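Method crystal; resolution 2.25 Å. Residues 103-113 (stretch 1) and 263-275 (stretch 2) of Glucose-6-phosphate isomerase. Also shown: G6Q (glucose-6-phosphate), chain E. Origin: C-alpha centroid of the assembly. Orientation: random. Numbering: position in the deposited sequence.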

# COMPACT_ATOMS: atom_id res chain seq x y z
N SER A 103 -24.52 1.45 19.91
CA SER A 103 -25.55 2.45 20.25
C SER A 103 -24.97 3.65 21.00
O SER A 103 -25.23 3.86 22.18
CB SER A 103 -26.68 1.79 21.06
OG SER A 103 -27.81 2.64 21.12
N ARG A 104 -24.22 4.49 20.29
CA ARG A 104 -23.59 5.62 20.96
C ARG A 104 -23.34 6.72 19.94
O ARG A 104 -23.45 6.49 18.73
CB ARG A 104 -22.29 5.20 21.65
CG ARG A 104 -21.28 4.53 20.77
CD ARG A 104 -20.45 3.58 21.62
NE ARG A 104 -19.14 3.31 21.05
CZ ARG A 104 -18.31 2.38 21.51
NH1 ARG A 104 -18.66 1.62 22.55
NH2 ARG A 104 -17.13 2.20 20.92
N PRO A 105 -23.03 7.93 20.40
CA PRO A 105 -22.68 9.01 19.47
C PRO A 105 -21.31 8.80 18.83
O PRO A 105 -20.53 7.92 19.19
CB PRO A 105 -22.67 10.27 20.35
CG PRO A 105 -22.57 9.77 21.74
CD PRO A 105 -23.25 8.44 21.76
N VAL A 106 -21.03 9.68 17.86
CA VAL A 106 -19.87 9.65 16.97
C VAL A 106 -19.28 11.06 16.96
O VAL A 106 -19.78 11.95 16.26
CB VAL A 106 -20.29 9.18 15.57
CG1 VAL A 106 -19.14 9.25 14.58
CG2 VAL A 106 -20.89 7.78 15.65
N LEU A 107 -18.23 11.28 17.75
CA LEU A 107 -17.91 12.65 18.15
C LEU A 107 -16.44 13.02 17.96
O LEU A 107 -15.91 13.84 18.71
CB LEU A 107 -18.35 12.87 19.60
CG LEU A 107 -19.84 13.21 19.71
CD1 LEU A 107 -20.33 13.08 21.15
CD2 LEU A 107 -20.06 14.62 19.17
N HIS A 108 -15.78 12.47 16.94
CA HIS A 108 -14.42 12.91 16.65
C HIS A 108 -14.37 14.39 16.26
O HIS A 108 -13.38 15.07 16.57
CB HIS A 108 -13.78 12.03 15.58
CG HIS A 108 -14.63 11.84 14.36
ND1 HIS A 108 -15.70 10.97 14.33
CD2 HIS A 108 -14.57 12.41 13.14
CE1 HIS A 108 -16.26 11.01 13.13
NE2 HIS A 108 -15.60 11.88 12.39
N THR A 109 -15.43 14.94 15.63
CA THR A 109 -15.43 16.38 15.33
C THR A 109 -15.36 17.23 16.60
O THR A 109 -14.79 18.33 16.59
CB THR A 109 -16.65 16.78 14.50
OG1 THR A 109 -17.87 16.41 15.16
CG2 THR A 109 -16.61 16.15 13.11
N ALA A 110 -15.94 16.75 17.70
CA ALA A 110 -15.93 17.54 18.92
C ALA A 110 -14.54 17.63 19.55
O ALA A 110 -14.29 18.53 20.36
CB ALA A 110 -16.95 16.98 19.91
N THR A 111 -13.61 16.73 19.18
CA THR A 111 -12.25 16.81 19.73
C THR A 111 -11.46 18.00 19.20
O THR A 111 -10.42 18.33 19.78
CB THR A 111 -11.46 15.53 19.47
OG1 THR A 111 -11.25 15.36 18.06
CG2 THR A 111 -12.20 14.33 20.01
N ARG A 112 -11.91 18.63 18.11
CA ARG A 112 -11.31 19.87 17.63
C ARG A 112 -12.28 21.04 17.54
O ARG A 112 -11.84 22.17 17.28
CB ARG A 112 -10.65 19.66 16.25
CG ARG A 112 -11.59 19.24 15.09
CD ARG A 112 -11.66 17.70 14.94
NE ARG A 112 -12.23 17.30 13.65
CZ ARG A 112 -12.06 16.10 13.08
NH1 ARG A 112 -11.35 15.14 13.68
NH2 ARG A 112 -12.64 15.86 11.90
N ALA A 113 -13.58 20.81 17.76
CA ALA A 113 -14.57 21.88 17.63
C ALA A 113 -14.25 23.06 18.55
O ALA A 113 -14.63 24.20 18.25
CB ALA A 113 -15.98 21.33 17.91
N TRP A 263 -12.53 9.12 24.56
CA TRP A 263 -13.80 8.64 25.10
C TRP A 263 -14.41 7.64 24.12
O TRP A 263 -13.91 7.43 23.01
CB TRP A 263 -14.74 9.82 25.40
CG TRP A 263 -14.05 10.77 26.34
CD1 TRP A 263 -14.08 10.73 27.71
CD2 TRP A 263 -13.14 11.82 25.99
NE1 TRP A 263 -13.27 11.71 28.22
CE2 TRP A 263 -12.68 12.39 27.19
CE3 TRP A 263 -12.67 12.32 24.77
CZ2 TRP A 263 -11.78 13.45 27.20
CZ3 TRP A 263 -11.77 13.38 24.80
CH2 TRP A 263 -11.34 13.93 26.00
N ASP A 264 -15.52 7.01 24.55
CA ASP A 264 -16.10 5.89 23.80
C ASP A 264 -16.65 6.31 22.44
O ASP A 264 -16.62 5.52 21.50
CB ASP A 264 -17.20 5.23 24.63
CG ASP A 264 -16.66 4.16 25.54
OD1 ASP A 264 -15.44 3.90 25.47
OD2 ASP A 264 -17.44 3.57 26.33
N SER A 265 -17.13 7.55 22.32
CA SER A 265 -17.67 8.08 21.09
C SER A 265 -16.60 8.58 20.12
O SER A 265 -16.95 9.22 19.12
CB SER A 265 -18.61 9.22 21.41
OG SER A 265 -17.88 10.19 22.12
N ILE A 266 -15.33 8.35 20.42
CA ILE A 266 -14.21 8.72 19.55
C ILE A 266 -13.74 7.44 18.88
O ILE A 266 -13.02 6.64 19.50
CB ILE A 266 -13.07 9.39 20.33
CG1 ILE A 266 -13.56 10.58 21.17
CG2 ILE A 266 -11.94 9.81 19.37
CD1 ILE A 266 -14.41 11.61 20.39
N GLY A 267 -14.14 7.22 17.63
CA GLY A 267 -13.71 6.02 16.92
C GLY A 267 -12.21 6.02 16.67
O GLY A 267 -11.61 7.05 16.35
N GLY A 268 -11.60 4.84 16.82
CA GLY A 268 -10.15 4.71 16.66
C GLY A 268 -9.64 5.26 15.34
O GLY A 268 -8.66 6.02 15.31
N ARG A 269 -10.29 4.91 14.23
CA ARG A 269 -9.90 5.37 12.91
C ARG A 269 -10.24 6.84 12.69
O ARG A 269 -9.96 7.37 11.60
CB ARG A 269 -10.55 4.50 11.83
CG ARG A 269 -12.06 4.46 11.87
CD ARG A 269 -12.61 3.42 10.90
NE ARG A 269 -14.04 3.17 11.11
CZ ARG A 269 -14.54 2.29 11.98
NH1 ARG A 269 -13.73 1.55 12.74
NH2 ARG A 269 -15.85 2.14 12.09
N PHE A 270 -10.84 7.49 13.68
CA PHE A 270 -11.09 8.93 13.63
C PHE A 270 -10.41 9.66 14.79
O PHE A 270 -10.82 10.77 15.13
CB PHE A 270 -12.59 9.22 13.65
CG PHE A 270 -13.39 8.49 12.59
CD1 PHE A 270 -13.49 9.00 11.31
CD2 PHE A 270 -14.06 7.32 12.88
CE1 PHE A 270 -14.22 8.34 10.35
CE2 PHE A 270 -14.80 6.67 11.92
CZ PHE A 270 -14.89 7.19 10.65
N SER A 271 -9.38 9.07 15.40
CA SER A 271 -8.89 9.59 16.68
C SER A 271 -7.59 10.39 16.57
O SER A 271 -7.07 10.83 17.60
CB SER A 271 -8.71 8.43 17.66
OG SER A 271 -7.62 7.61 17.29
N ALA A 272 -7.08 10.61 15.35
CA ALA A 272 -5.81 11.33 15.20
C ALA A 272 -5.87 12.75 15.76
O ALA A 272 -4.84 13.28 16.18
CB ALA A 272 -5.38 11.35 13.74
N THR A 273 -7.04 13.39 15.78
CA THR A 273 -7.16 14.73 16.37
C THR A 273 -7.40 14.71 17.88
O THR A 273 -7.47 15.79 18.48
CB THR A 273 -8.29 15.53 15.72
OG1 THR A 273 -9.54 14.86 15.95
CG2 THR A 273 -8.06 15.74 14.24
N SER A 274 -7.55 13.54 18.48
CA SER A 274 -7.65 13.43 19.93
C SER A 274 -6.24 13.30 20.50
O SER A 274 -5.24 13.50 19.79
CB SER A 274 -8.53 12.24 20.32
OG SER A 274 -7.89 11.00 20.07
N MET A 275 -6.12 12.95 21.78
CA MET A 275 -4.80 12.73 22.35
C MET A 275 -4.08 11.53 21.73
O MET A 275 -2.87 11.39 21.96
CB MET A 275 -4.91 12.57 23.86
CG MET A 275 -5.49 13.79 24.58
SD MET A 275 -4.64 15.35 24.22
CE MET A 275 -2.99 14.89 24.68
C1 G6Q E . -10.44 1.54 14.87
C2 G6Q E . -10.48 0.02 15.08
C3 G6Q E . -9.12 -0.59 15.37
C4 G6Q E . -8.55 -0.24 16.75
C5 G6Q E . -7.38 -1.14 17.13
C6 G6Q E . -6.69 -0.70 18.40
O1 G6Q E . -11.46 2.14 14.77
O2 G6Q E . -11.39 -0.32 16.12
O3 G6Q E . -8.18 -0.20 14.37
O4 G6Q E . -8.11 1.12 16.77
O5 G6Q E . -7.86 -2.49 17.25
O6 G6Q E . -7.69 -0.65 19.45
P G6Q E . -7.30 -0.01 20.88
O1P G6Q E . -6.98 1.46 20.63
O2P G6Q E . -8.56 -0.19 21.72
O3P G6Q E . -6.12 -0.79 21.41
O HOH W 1 -16.50 4.13 18.86
O HOH W 2 -15.88 9.07 16.11
O HOH W 3 -8.25 16.75 20.73
O HOH W 4 -10.69 12.26 17.47
O HOH W 5 -9.29 12.64 13.75

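The polar core of the contact is a chain of hydrogen bonds centred on the hydroxyl of Thr-273. Arg-112 NH1 donates to Thr-273 OG1 at 2.9 Å, approaching with the oxygen near the guanidinium plane, where the N-H bonds point. Thr-273 OG1 in turn donates to Thr-111 OG1 (2.8 Å), and Thr-111 OG1 donates to His-108 O at 2.6 Å. Each threonine hydroxyl thus both accepts and donates within this chain, so the relay runs in a single direction from the arginine to a backbone carbonyl; Thr-111 OG1 also accepts from water 4. The CB atoms of both threonines point toward the opposing stretch, whereas that of Arg-112 points sideways and its long side chain carries the guanidinium inward.

Farther along, the main chains meet directly: Leu-107 N donates to Ser-265 O at 2.8 Å with an N-H...O angle of 161°. Water 2 bonds the same carbonyl and also contacts His-108 ND1 (2.6 Å) and Gly-267 N (3.0 Å), tying the imidazole to the backbone of stretch 2. Another bridge, water 3, donates to both Thr-111 O and Thr-273 O.

At the more exposed end, the carbonyl of Asp-264 lies over one face of the Arg-104 guanidinium. Arg-104 NE is 3.4 Å from Asp-264 O, but the angle is too poor for a hydrogen bond; water 1 makes the link instead, accepting from Arg-104 NH2 and donating to Asp-264 O.

Packing completes the contact. The rings of His-108 and Phe-270 form an offset stack, with centroids 4.4 Å apart and planes at 17°, and the offset places Phe-270 CB over the imidazole face, 3.7 Å from its centroid. Ile-266 CD1 reaches 3.5 Å from Thr-111 CG2 and 4.2 Å from Leu-107 CB, filling the space between these side chains.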